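Side-chain contacts in putative uncharacterized protein (Pyrococcus furiosus, PDB 3UFC), which binds CRISPR RNA and, as a paralogue of the endoribonuclease Cas6, probably takes part in defence against mobile genetic elements: residues P192-V197 / Y201-L206; V136-F141 / K147-Y152; E25-I30 / K229-F234; R60-E63 / G69-I72. All coordinates share one frame; numbering follows the deposited sequence.

Contact 1: P192-V197 / Y201-L206; sequences PTRLIV and YIRGSL
Strands 192-197 and 201-206 run antiparallel, their short axes 4.5 Å apart at the closest, and four backbone hydrogen bonds join them in the hydrogen-bonded pairs Thr-193 with Gly-204 and Leu-195 with Ile-202. The shortest, from Ile-202 N to Leu-195 O, is 2.7 Å. Pro-192, Arg-194, Ile-196, Tyr-201, Arg-203 and Ser-205 share one face of the pair. There the guanidinium of Arg-194 lies flat on the Tyr-201 ring, the centres 4.3 Å apart and the planes only 11° from parallel. Arg-194 CG leaves anti to the backbone N (chi1 -175°), which brings CD over the middle of the ring face, 3.7 Å from the centroid of Tyr-201, and a bend at chi3 (67°) lays the guanidinium along the ring. Ile-196 reaches the same ring with CG1, 3.3 Å from Tyr-201 CE1. Arg-203 runs alongside Arg-194, pointing the same way, and the two like charges approach without touching, Arg-194 NE lying 4.3 Å from Arg-203 NH1. The other face carries Thr-193, Leu-195 and Ile-202. Thr-193 sets its CG2 against the carbonyl of Gly-204, while Ile-202 CD1 meets Val-197 CG2 at a tight 3.3 Å. Ile-196 N is bound by Asn-21 OD1. Together the segments form the closing end of a beta hairpin, strands 183-197 and 200-213, at the margin of the antiparallel sheet in the C-terminal, ferredoxin-like half of this Cas6 relative.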
loop_
_atom_site.group_PDB
_atom_site.type_symbol
_atom_site.label_atom_id
_atom_site.label_comp_id
_atom_site.label_asym_id
_atom_site.label_seq_id
_atom_site.Cartn_x
_atom_site.Cartn_y
_atom_site.Cartn_z
ATOM N N PRO A 192 8.951 -6.838 11.361
ATOM C CA PRO A 192 9.544 -5.684 10.683
ATOM C C PRO A 192 9.940 -6.008 9.253
ATOM O O PRO A 192 10.177 -7.167 8.913
ATOM C CB PRO A 192 10.756 -5.367 11.550
ATOM C CG PRO A 192 11.200 -6.732 11.969
ATOM C CD PRO A 192 9.887 -7.386 12.359
ATOM N N THR A 193 10.011 -4.978 8.418
ATOM C CA THR A 193 10.391 -5.173 7.031
ATOM C C THR A 193 11.266 -4.015 6.578
ATOM O O THR A 193 11.223 -2.926 7.152
ATOM C CB THR A 193 9.155 -5.255 6.117
ATOM O OG1 THR A 193 9.554 -5.727 4.824
ATOM C CG2 THR A 193 8.509 -3.886 5.967
ATOM N N ARG A 194 12.062 -4.258 5.546
ATOM C CA ARG A 194 12.953 -3.244 5.010
ATOM C C ARG A 194 12.926 -3.362 3.493
ATOM O O ARG A 194 13.179 -4.429 2.945
ATOM C CB ARG A 194 14.378 -3.473 5.529
ATOM C CG ARG A 194 15.357 -2.387 5.128
ATOM C CD ARG A 194 16.752 -2.665 5.663
ATOM N NE ARG A 194 17.357 -3.844 5.051
ATOM C CZ ARG A 194 18.627 -4.202 5.222
ATOM N NH1 ARG A 194 19.425 -3.468 5.986
ATOM N NH2 ARG A 194 19.103 -5.289 4.626
ATOM N N LEU A 195 12.620 -2.263 2.820
ATOM C CA LEU A 195 12.540 -2.266 1.371
ATOM C C LEU A 195 13.173 -1.032 0.760
ATOM O O LEU A 195 13.022 0.077 1.271
ATOM C CB LEU A 195 11.072 -2.326 0.928
ATOM C CG LEU A 195 10.260 -3.570 1.298
ATOM C CD1 LEU A 195 8.792 -3.336 0.953
ATOM C CD2 LEU A 195 10.810 -4.792 0.548
ATOM N N ILE A 196 13.878 -1.225 -0.347
ATOM C CA ILE A 196 14.479 -0.099 -1.037
ATOM C C ILE A 196 13.406 0.457 -1.959
ATOM O O ILE A 196 12.856 -0.265 -2.789
ATOM C CB ILE A 196 15.695 -0.523 -1.886
ATOM C CG1 ILE A 196 16.879 -0.830 -0.967
ATOM C CG2 ILE A 196 16.038 0.576 -2.892
ATOM C CD1 ILE A 196 18.111 -1.328 -1.695
ATOM N N VAL A 197 13.092 1.734 -1.789
ATOM C CA VAL A 197 12.097 2.389 -2.622
ATOM C C VAL A 197 12.850 3.441 -3.415
ATOM O O VAL A 197 13.204 4.499 -2.888
ATOM C CB VAL A 197 11.003 3.056 -1.772
ATOM C CG1 VAL A 197 9.965 3.713 -2.678
ATOM C CG2 VAL A 197 10.353 2.013 -0.871
ATOM N N TYR A 201 16.084 3.149 1.698
ATOM C CA TYR A 201 15.417 2.104 2.452
ATOM C C TYR A 201 14.218 2.703 3.168
ATOM O O TYR A 201 14.272 3.830 3.657
ATOM C CB TYR A 201 16.335 1.512 3.522
ATOM C CG TYR A 201 17.169 0.326 3.093
ATOM C CD1 TYR A 201 16.582 -0.778 2.480
ATOM C CD2 TYR A 201 18.539 0.285 3.355
ATOM C CE1 TYR A 201 17.340 -1.904 2.137
ATOM C CE2 TYR A 201 19.308 -0.833 3.018
ATOM C CZ TYR A 201 18.698 -1.924 2.408
ATOM O OH TYR A 201 19.445 -3.032 2.076
ATOM N N ILE A 202 13.130 1.952 3.216
ATOM C CA ILE A 202 11.952 2.386 3.940
ATOM C C ILE A 202 11.618 1.193 4.815
ATOM O O ILE A 202 11.450 0.083 4.319
ATOM C CB ILE A 202 10.774 2.703 3.006
ATOM C CG1 ILE A 202 11.103 3.936 2.160
ATOM C CG2 ILE A 202 9.509 2.958 3.839
ATOM C CD1 ILE A 202 9.935 4.463 1.335
ATOM N N ARG A 203 11.578 1.414 6.121
ATOM C CA ARG A 203 11.278 0.349 7.062
ATOM C C ARG A 203 9.845 0.485 7.540
ATOM O O ARG A 203 9.391 1.578 7.876
ATOM C CB ARG A 203 12.242 0.403 8.250
ATOM C CG ARG A 203 13.650 -0.065 7.911
ATOM C CD ARG A 203 14.629 0.319 9.009
ATOM N NE ARG A 203 15.583 1.309 8.523
ATOM C CZ ARG A 203 16.594 1.029 7.708
ATOM N NH1 ARG A 203 16.785 -0.215 7.297
ATOM N NH2 ARG A 203 17.397 1.994 7.286
ATOM N N GLY A 204 9.133 -0.635 7.553
ATOM C CA GLY A 204 7.746 -0.621 7.978
ATOM C C GLY A 204 7.366 -1.875 8.737
ATOM O O GLY A 204 8.218 -2.706 9.075
ATOM N N SER A 205 6.074 -2.028 8.986
ATOM C CA SER A 205 5.593 -3.168 9.734
ATOM C C SER A 205 4.516 -3.974 9.024
ATOM O O SER A 205 3.520 -3.422 8.551
ATOM C CB SER A 205 5.028 -2.695 11.077
ATOM O OG SER A 205 5.952 -1.870 11.770
ATOM N N LEU A 206 4.735 -5.280 8.925
ATOM C CA LEU A 206 3.721 -6.162 8.373
ATOM C C LEU A 206 3.025 -6.454 9.696
ATOM O O LEU A 206 3.681 -6.817 10.671
ATOM C CB LEU A 206 4.356 -7.421 7.774
ATOM C CG LEU A 206 4.941 -7.196 6.373
ATOM C CD1 LEU A 206 5.637 -8.458 5.868
ATOM C CD2 LEU A 206 3.818 -6.799 5.419
#

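Contact 2: V136-F141 / K147-Y152; sequences VRTVKF and KHWDLY
Segments 136-141 and 147-152 pair as antiparallel strands whose N-to-C directions differ by 141°, a marked twist, with Arg-137 opposite Asp-150 and Thr-138 opposite Trp-149. Arg-137 carries one face. Bent at chi2 and chi3, it turns its guanidinium between two residues of the other strand. NH2 donates to His-148 ND1 over 2.7 Å; it lies in the plane of the imidazole, although ND1 is tilted from the guanidinium plane and the bond is bent (132°). The two planes stand nearly perpendicular, 89° apart, and His-148 CB rests over one guanidinium face. NH1 is modelled in a salt bridge with Asp-150 OD2, an atom set too close to a neighbour, so that bridge is doubtful in detail. On the opposite face, with Thr-138 and Leu-151, Lys-140 drapes its aliphatic chain over Trp-149: CD sits above the five-membered ring, 3.7 Å from its centroid, and NZ comes to 3.4 Å from Trp-149 CD1. Thr-138 CG2 packs at 3.9 Å on Leu-151 CD1, beside Arg-161 of helix 158-174. A water joins Val-136 N to Leu-151 O. With ND1 as acceptor, the histidine bond ties Arg-137 to the other strand and limits the rotation of its guanidinium.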
loop_
_atom_site.group_PDB
_atom_site.type_symbol
_atom_site.label_atom_id
_atom_site.label_comp_id
_atom_site.label_asym_id
_atom_site.label_seq_id
_atom_site.Cartn_x
_atom_site.Cartn_y
_atom_site.Cartn_z
ATOM N N VAL A 136 5.431 4.525 9.362
ATOM C CA VAL A 136 5.148 5.651 10.244
ATOM C C VAL A 136 6.502 6.210 10.646
ATOM O O VAL A 136 7.322 5.505 11.241
ATOM C CB VAL A 136 4.386 5.217 11.515
ATOM C CG1 VAL A 136 4.138 6.432 12.404
ATOM C CG2 VAL A 136 3.050 4.557 11.135
ATOM N N ARG A 137 6.739 7.475 10.327
ATOM C CA ARG A 137 8.027 8.080 10.628
ATOM C C ARG A 137 7.980 9.327 11.498
ATOM O O ARG A 137 6.926 9.924 11.716
ATOM C CB ARG A 137 8.741 8.415 9.319
ATOM C CG ARG A 137 8.858 7.235 8.379
ATOM C CD ARG A 137 8.346 7.586 6.997
ATOM N NE ARG A 137 9.283 8.389 6.222
ATOM C CZ ARG A 137 10.430 7.934 5.727
ATOM N NH1 ARG A 137 10.793 6.677 5.928
ATOM N NH2 ARG A 137 11.208 8.731 5.008
ATOM N N THR A 138 9.153 9.699 11.994
ATOM C CA THR A 138 9.318 10.883 12.816
ATOM C C THR A 138 10.668 11.475 12.417
ATOM O O THR A 138 11.402 10.873 11.635
ATOM C CB THR A 138 9.306 10.539 14.321
ATOM O OG1 THR A 138 9.382 11.748 15.085
ATOM C CG2 THR A 138 10.469 9.640 14.680
ATOM N N VAL A 139 10.992 12.650 12.939
ATOM C CA VAL A 139 12.257 13.293 12.603
ATOM C C VAL A 139 13.283 13.185 13.725
ATOM O O VAL A 139 13.006 13.550 14.866
ATOM C CB VAL A 139 12.045 14.788 12.269
ATOM C CG1 VAL A 139 13.383 15.473 12.059
ATOM C CG2 VAL A 139 11.190 14.922 11.021
ATOM N N LYS A 140 14.466 12.677 13.389
ATOM C CA LYS A 140 15.554 12.538 14.351
ATOM C C LYS A 140 16.845 13.150 13.805
ATOM O O LYS A 140 17.017 13.291 12.592
ATOM C CB LYS A 140 15.786 11.066 14.705
ATOM C CG LYS A 140 14.809 10.510 15.734
ATOM C CD LYS A 140 15.188 9.092 16.145
ATOM C CE LYS A 140 14.315 8.578 17.283
ATOM N NZ LYS A 140 12.876 8.475 16.911
ATOM N N PHE A 141 17.748 13.505 14.713
ATOM C CA PHE A 141 19.021 14.125 14.356
ATOM C C PHE A 141 19.996 13.242 13.577
ATOM O O PHE A 141 20.140 12.050 13.852
ATOM C CB PHE A 141 19.702 14.647 15.623
ATOM C CG PHE A 141 19.754 13.643 16.744
ATOM C CD1 PHE A 141 20.523 12.488 16.632
ATOM C CD2 PHE A 141 19.030 13.854 17.915
ATOM C CE1 PHE A 141 20.571 11.557 17.669
ATOM C CE2 PHE A 141 19.072 12.929 18.959
ATOM C CZ PHE A 141 19.844 11.778 18.835
ATOM N N LYS A 147 16.968 13.765 9.396
ATOM C CA LYS A 147 16.791 12.473 8.754
ATOM C C LYS A 147 15.517 11.815 9.272
ATOM O O LYS A 147 15.196 11.908 10.458
ATOM C CB LYS A 147 17.996 11.577 9.038
ATOM C CG LYS A 147 18.191 10.458 8.027
ATOM C CD LYS A 147 18.424 11.010 6.619
ATOM C CE LYS A 147 19.633 11.940 6.565
ATOM N NZ LYS A 147 20.885 11.261 7.009
ATOM N N HIS A 148 14.787 11.162 8.377
ATOM C CA HIS A 148 13.560 10.490 8.766
ATOM C C HIS A 148 13.885 9.216 9.522
ATOM O O HIS A 148 14.840 8.512 9.195
ATOM C CB HIS A 148 12.707 10.174 7.536
ATOM C CG HIS A 148 12.006 11.369 6.968
ATOM N ND1 HIS A 148 11.270 11.320 5.804
ATOM C CD2 HIS A 148 11.919 12.645 7.413
ATOM C CE1 HIS A 148 10.761 12.514 5.556
ATOM N NE2 HIS A 148 11.140 13.336 6.518
ATOM N N TRP A 149 13.097 8.941 10.551
ATOM C CA TRP A 149 13.288 7.755 11.358
ATOM C C TRP A 149 12.007 6.922 11.327
ATOM O O TRP A 149 10.946 7.384 11.748
ATOM C CB TRP A 149 13.639 8.150 12.793
ATOM C CG TRP A 149 14.070 6.994 13.623
ATOM C CD1 TRP A 149 13.283 6.218 14.424
ATOM C CD2 TRP A 149 15.386 6.433 13.685
ATOM N NE1 TRP A 149 14.027 5.203 14.978
ATOM C CE2 TRP A 149 15.322 5.311 14.540
ATOM C CE3 TRP A 149 16.613 6.768 13.096
ATOM C CZ2 TRP A 149 16.440 4.520 14.823
ATOM C CZ3 TRP A 149 17.726 5.979 13.377
ATOM C CH2 TRP A 149 17.629 4.868 14.233
ATOM N N ASP A 150 12.119 5.701 10.813
ATOM C CA ASP A 150 10.984 4.790 10.706
ATOM C C ASP A 150 10.656 4.141 12.043
ATOM O O ASP A 150 11.528 3.576 12.711
ATOM C CB ASP A 150 11.281 3.723 9.649
ATOM C CG ASP A 150 11.491 4.324 8.273
ATOM O OD1 ASP A 150 12.048 3.645 7.385
ATOM O OD2 ASP A 150 11.090 5.489 8.081
ATOM N N LEU A 151 9.386 4.227 12.421
ATOM C CA LEU A 151 8.911 3.680 13.686
ATOM C C LEU A 151 8.134 2.379 13.513
ATOM O O LEU A 151 7.639 2.078 12.426
ATOM C CB LEU A 151 8.020 4.710 14.384
ATOM C CG LEU A 151 8.677 6.066 14.673
ATOM C CD1 LEU A 151 7.619 7.071 15.097
ATOM C CD2 LEU A 151 9.744 5.903 15.760
ATOM N N TYR A 152 8.037 1.624 14.607
ATOM C CA TYR A 152 7.323 0.350 14.651
ATOM C C TYR A 152 6.308 0.441 15.789
ATOM O O TYR A 152 6.442 1.286 16.673
ATOM C CB TYR A 152 8.296 -0.792 14.928
ATOM C CG TYR A 152 9.454 -0.856 13.963
ATOM C CD1 TYR A 152 9.285 -1.348 12.672
ATOM C CD2 TYR A 152 10.725 -0.423 14.343
ATOM C CE1 TYR A 152 10.353 -1.416 11.783
ATOM C CE2 TYR A 152 11.801 -0.481 13.460
ATOM C CZ TYR A 152 11.608 -0.982 12.184
ATOM O OH TYR A 152 12.671 -1.075 11.321
HETATM O O HOH W 1 7.798 2.792 9.705
#

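Contact 3: E25-I30 / K229-F234; sequences ELYSQI and KTNLGF
Tyr-27 is the residue of helix segment 25-30 that meets the 229-234 loop, and the residues around it hold or bury the helix on other sides. Glu-25 binds Gly-105 N through OE2, and its carbonyl oxygen is gripped from opposite faces by Gln-29 N and Gln-29 NE2. Leu-26 turns to Phe-54 and Phe-102. Tyr-27 itself points at the loop: CG is anti to the backbone N (chi1 158°), which carries the ring away from the helix to the single turn of 3-10 helix at 230-232. Leu-232 CD2 stands squarely over one ring face, 3.7 Å from the centroid and 7° off the normal, a CH-pi contact made by a single methyl. The backbone O of Asn-231 approaches the ring obliquely, 3.0 Å from Tyr-27 CD1. The side-chain amide of Asn-231 stands almost perpendicular to the ring (87°), with ND2 3.8 Å from Tyr-27 OH; this ND2 is hydrogen-bonded to Leu-45 O. Ser-28 OG returns to Tyr-24 O within the helix. Gln-29 NE2 also reaches Lys-103 O, and Ile-30 packs on Trp-52 and Phe-102. Helix 23-37 is thus packed against strands 53-59 and 101-104 of the N-terminal five-stranded sheet, while Tyr-27 reaches across to the loop between helix 215-224 and strand 237-239, where Leu-232 in turn touches strand 183-197 in the C-terminal half.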
loop_
_atom_site.group_PDB
_atom_site.type_symbol
_atom_site.label_atom_id
_atom_site.label_comp_id
_atom_site.label_asym_id
_atom_site.label_seq_id
_atom_site.Cartn_x
_atom_site.Cartn_y
_atom_site.Cartn_z
ATOM N N GLU A 25 9.446 0.789 -9.194
ATOM C CA GLU A 25 9.254 0.374 -10.581
ATOM C C GLU A 25 7.780 0.055 -10.851
ATOM O O GLU A 25 7.231 0.432 -11.884
ATOM C CB GLU A 25 10.115 -0.855 -10.893
ATOM C CG GLU A 25 10.082 -1.249 -12.365
ATOM C CD GLU A 25 10.991 -2.423 -12.694
ATOM O OE1 GLU A 25 11.141 -2.727 -13.897
ATOM O OE2 GLU A 25 11.546 -3.042 -11.759
ATOM N N LEU A 26 7.145 -0.640 -9.911
ATOM C CA LEU A 26 5.730 -0.998 -10.043
ATOM C C LEU A 26 4.878 0.274 -10.001
ATOM O O LEU A 26 4.005 0.490 -10.843
ATOM C CB LEU A 26 5.331 -1.953 -8.912
ATOM C CG LEU A 26 3.875 -2.422 -8.854
ATOM C CD1 LEU A 26 3.429 -2.942 -10.223
ATOM C CD2 LEU A 26 3.749 -3.516 -7.795
ATOM N N TYR A 27 5.146 1.113 -9.008
ATOM C CA TYR A 27 4.460 2.392 -8.842
ATOM C C TYR A 27 4.525 3.213 -10.129
ATOM O O TYR A 27 3.517 3.740 -10.602
ATOM C CB TYR A 27 5.133 3.171 -7.705
ATOM C CG TYR A 27 4.914 4.671 -7.721
ATOM C CD1 TYR A 27 3.684 5.225 -7.372
ATOM C CD2 TYR A 27 5.963 5.539 -8.034
ATOM C CE1 TYR A 27 3.503 6.611 -7.326
ATOM C CE2 TYR A 27 5.793 6.925 -7.990
ATOM C CZ TYR A 27 4.563 7.450 -7.634
ATOM O OH TYR A 27 4.398 8.811 -7.560
ATOM N N SER A 28 5.729 3.325 -10.681
ATOM C CA SER A 28 5.960 4.093 -11.902
ATOM C C SER A 28 5.115 3.602 -13.074
ATOM O O SER A 28 4.516 4.400 -13.793
ATOM C CB SER A 28 7.443 4.034 -12.284
ATOM O OG SER A 28 8.257 4.572 -11.250
ATOM N N GLN A 29 5.068 2.288 -13.263
ATOM C CA GLN A 29 4.299 1.716 -14.358
ATOM C C GLN A 29 2.803 1.957 -14.202
ATOM O O GLN A 29 2.117 2.260 -15.177
ATOM C CB GLN A 29 4.593 0.222 -14.482
ATOM C CG GLN A 29 6.037 -0.058 -14.879
ATOM C CD GLN A 29 6.374 -1.532 -14.843
ATOM O OE1 GLN A 29 6.005 -2.288 -15.738
ATOM N NE2 GLN A 29 7.069 -1.952 -13.792
ATOM N N ILE A 30 2.291 1.830 -12.981
ATOM C CA ILE A 30 0.869 2.062 -12.748
ATOM C C ILE A 30 0.543 3.519 -13.080
ATOM O O ILE A 30 -0.428 3.806 -13.788
ATOM C CB ILE A 30 0.483 1.767 -11.272
ATOM C CG1 ILE A 30 0.724 0.294 -10.956
ATOM C CG2 ILE A 30 -0.978 2.145 -11.026
ATOM C CD1 ILE A 30 0.566 -0.076 -9.479
ATOM N N LYS A 229 3.620 7.118 2.726
ATOM C CA LYS A 229 4.120 6.521 1.486
ATOM C C LYS A 229 3.151 5.515 0.873
ATOM O O LYS A 229 3.573 4.633 0.124
ATOM C CB LYS A 229 5.447 5.805 1.760
ATOM C CG LYS A 229 6.522 6.661 2.421
ATOM C CD LYS A 229 6.949 7.802 1.513
ATOM C CE LYS A 229 8.172 8.522 2.067
ATOM N NZ LYS A 229 8.668 9.566 1.125
ATOM N N THR A 230 1.861 5.643 1.166
ATOM C CA THR A 230 0.904 4.671 0.647
ATOM C C THR A 230 0.873 4.556 -0.877
ATOM O O THR A 230 0.712 3.455 -1.411
ATOM C CB THR A 230 -0.535 4.941 1.184
ATOM O OG1 THR A 230 -1.021 6.201 0.698
ATOM C CG2 THR A 230 -0.522 4.955 2.716
ATOM N N ASN A 231 1.046 5.676 -1.573
ATOM C CA ASN A 231 1.025 5.675 -3.035
ATOM C C ASN A 231 2.219 4.935 -3.636
ATOM O O ASN A 231 2.220 4.606 -4.824
ATOM C CB ASN A 231 0.971 7.110 -3.568
ATOM C CG ASN A 231 2.198 7.914 -3.204
ATOM O OD1 ASN A 231 2.626 7.924 -2.052
ATOM N ND2 ASN A 231 2.766 8.608 -4.188
ATOM N N LEU A 232 3.229 4.662 -2.811
ATOM C CA LEU A 232 4.407 3.938 -3.278
ATOM C C LEU A 232 4.235 2.445 -3.015
ATOM O O LEU A 232 5.164 1.656 -3.207
ATOM C CB LEU A 232 5.671 4.445 -2.574
ATOM C CG LEU A 232 6.010 5.923 -2.780
ATOM C CD1 LEU A 232 7.305 6.245 -2.040
ATOM C CD2 LEU A 232 6.150 6.226 -4.269
ATOM N N GLY A 233 3.042 2.065 -2.563
ATOM C CA GLY A 233 2.761 0.663 -2.303
ATOM C C GLY A 233 2.889 0.234 -0.855
ATOM O O GLY A 233 3.376 -0.865 -0.572
ATOM N N PHE A 234 2.432 1.087 0.061
ATOM C CA PHE A 234 2.509 0.798 1.487
ATOM C C PHE A 234 1.216 1.040 2.249
ATOM O O PHE A 234 0.346 1.788 1.804
ATOM C CB PHE A 234 3.597 1.660 2.145
ATOM C CG PHE A 234 4.987 1.313 1.713
ATOM C CD1 PHE A 234 5.557 1.919 0.595
ATOM C CD2 PHE A 234 5.717 0.353 2.406
ATOM C CE1 PHE A 234 6.846 1.568 0.168
ATOM C CE2 PHE A 234 7.004 -0.006 1.991
ATOM C CZ PHE A 234 7.567 0.605 0.870
#

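Contact 4: R60-E63 / G69-I72; sequences RKRE and GIKI
Glu-63 O accepts the amide of Lys-71 over 2.8 Å, a nearly straight bond (166°), and Glu-63 N returns a 3.0 Å bond to Lys-71 O. This reciprocal pair belongs to a beta hairpin of strands 62-65 and 69-72, part of a small three-stranded antiparallel sheet in the N-terminal half of the protein. Next to it, Arg-62 and Ile-72 form a non-hydrogen-bonded pair, and Arg-62 CA lies 3.3 Å from Lys-71 O in a CA-H...O contact. The Arg-62 side chain leans toward Ile-70 instead. Its CG is held between the backbone N and the carbonyl carbon (chi1 49°), and bends at chi2 and chi3 bring the guanidinium over the branches of the isoleucine. Ile-70 CG2 lies beneath one guanidinium face, toward the rim, while Ile-70 CD1 comes to 3.4 Å from Arg-62 NH2. The contact is one of a flat cation on aliphatic carbon. Ile-70 is also packed on Ile-18, Ile-59 and Ile-64, so the arginine rests on one member of an apolar cluster. Strand 17-18 borders 69-72 on its other edge, bonding through the backbones of Ile-70 and Ile-18. Glu-63 and Lys-71 extend side by side in the same direction. Their charged ends, Glu-63 OE2 and Lys-71 NZ, are 4.3 Å apart, too far for a salt bridge, and a water spans them, donating to Glu-63 OE2 at 3.1 Å and accepting from Lys-71 NZ at 2.9 Å.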
loop_
_atom_site.group_PDB
_atom_site.type_symbol
_atom_site.label_atom_id
_atom_site.label_comp_id
_atom_site.label_asym_id
_atom_site.label_seq_id
_atom_site.Cartn_x
_atom_site.Cartn_y
_atom_site.Cartn_z
ATOM N N ARG A 60 1.063 -16.929 -4.050
ATOM C CA ARG A 60 0.605 -18.096 -3.293
ATOM C C ARG A 60 1.731 -19.038 -2.862
ATOM O O ARG A 60 1.780 -19.465 -1.707
ATOM C CB ARG A 60 -0.430 -18.876 -4.106
ATOM C CG ARG A 60 -1.012 -20.080 -3.375
ATOM C CD ARG A 60 -1.948 -20.869 -4.274
ATOM N NE ARG A 60 -2.387 -22.115 -3.652
ATOM C CZ ARG A 60 -3.140 -23.028 -4.259
ATOM N NH1 ARG A 60 -3.543 -22.834 -5.508
ATOM N NH2 ARG A 60 -3.486 -24.138 -3.620
ATOM N N LYS A 61 2.624 -19.366 -3.789
ATOM C CA LYS A 61 3.745 -20.249 -3.485
ATOM C C LYS A 61 5.038 -19.581 -3.936
ATOM O O LYS A 61 5.289 -19.423 -5.132
ATOM C CB LYS A 61 3.571 -21.597 -4.186
ATOM C CG LYS A 61 4.461 -22.689 -3.620
ATOM C CD LYS A 61 4.120 -24.047 -4.213
ATOM C CE LYS A 61 4.844 -25.160 -3.471
ATOM N NZ LYS A 61 4.462 -25.183 -2.027
ATOM N N ARG A 62 5.854 -19.193 -2.964
ATOM C CA ARG A 62 7.107 -18.501 -3.231
ATOM C C ARG A 62 8.276 -19.070 -2.436
ATOM O O ARG A 62 8.089 -19.807 -1.469
ATOM C CB ARG A 62 6.953 -17.025 -2.872
ATOM C CG ARG A 62 6.339 -16.831 -1.490
ATOM C CD ARG A 62 6.911 -15.632 -0.759
ATOM N NE ARG A 62 6.524 -14.362 -1.361
ATOM C CZ ARG A 62 6.920 -13.179 -0.905
ATOM N NH1 ARG A 62 7.714 -13.111 0.155
ATOM N NH2 ARG A 62 6.525 -12.067 -1.506
ATOM N N GLU A 63 9.482 -18.703 -2.851
ATOM C CA GLU A 63 10.697 -19.137 -2.179
ATOM C C GLU A 63 11.688 -17.977 -2.159
ATOM O O GLU A 63 12.046 -17.437 -3.207
ATOM C CB GLU A 63 11.316 -20.337 -2.898
ATOM C CG GLU A 63 12.534 -20.910 -2.189
ATOM C CD GLU A 63 13.123 -22.116 -2.899
ATOM O OE1 GLU A 63 14.124 -22.666 -2.396
ATOM O OE2 GLU A 63 12.589 -22.512 -3.958
ATOM N N GLY A 69 16.269 -12.583 -4.781
ATOM C CA GLY A 69 14.907 -12.088 -4.836
ATOM C C GLY A 69 13.877 -13.122 -4.427
ATOM O O GLY A 69 14.142 -13.997 -3.602
ATOM N N ILE A 70 12.691 -13.019 -5.014
ATOM C CA ILE A 70 11.603 -13.940 -4.713
ATOM C C ILE A 70 11.393 -14.885 -5.890
ATOM O O ILE A 70 11.176 -14.440 -7.018
ATOM C CB ILE A 70 10.285 -13.172 -4.455
ATOM C CG1 ILE A 70 10.514 -12.075 -3.412
ATOM C CG2 ILE A 70 9.212 -14.131 -3.970
ATOM C CD1 ILE A 70 9.321 -11.153 -3.215
ATOM N N LYS A 71 11.473 -16.185 -5.631
ATOM C CA LYS A 71 11.275 -17.176 -6.683
ATOM C C LYS A 71 9.804 -17.568 -6.723
ATOM O O LYS A 71 9.265 -18.104 -5.755
ATOM C CB LYS A 71 12.135 -18.414 -6.432
ATOM C CG LYS A 71 12.040 -19.450 -7.542
ATOM C CD LYS A 71 12.913 -20.660 -7.250
ATOM C CE LYS A 71 12.822 -21.689 -8.366
ATOM N NZ LYS A 71 13.708 -22.861 -8.109
ATOM N N ILE A 72 9.163 -17.286 -7.851
ATOM C CA ILE A 72 7.747 -17.587 -8.042
ATOM C C ILE A 72 7.535 -19.057 -8.397
ATOM O O ILE A 72 7.987 -19.521 -9.442
ATOM C CB ILE A 72 7.163 -16.705 -9.163
ATOM C CG1 ILE A 72 7.300 -15.232 -8.771
ATOM C CG2 ILE A 72 5.706 -17.071 -9.415
ATOM C CD1 ILE A 72 6.948 -14.265 -9.870
HETATM O O HOH W 2 15.126 -22.495 -5.655
#

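Contacts 1 and 2 are successive hairpins of the C-terminal half, with centres 12 Å apart, and they meet where Arg-203 N probably donates to Asp-150 OD1 (2.6 Å); the aspartate that faces Arg-137 in contact 2 is thereby tied to the backbone of strand 200-213. Contact 3 joins the two halves of the chain and reaches contact 1 through apolar packing, Val-197 CG2 lying 3.6 Å from Phe-234 CZ and Val-197 CG1 3.7 Å from Leu-232 CD1. Contact 4 stands apart in the N-terminal half: its nearest atoms are about 8 Å from contact 1, about 11 Å from contact 3 and about 17 Å from contact 2.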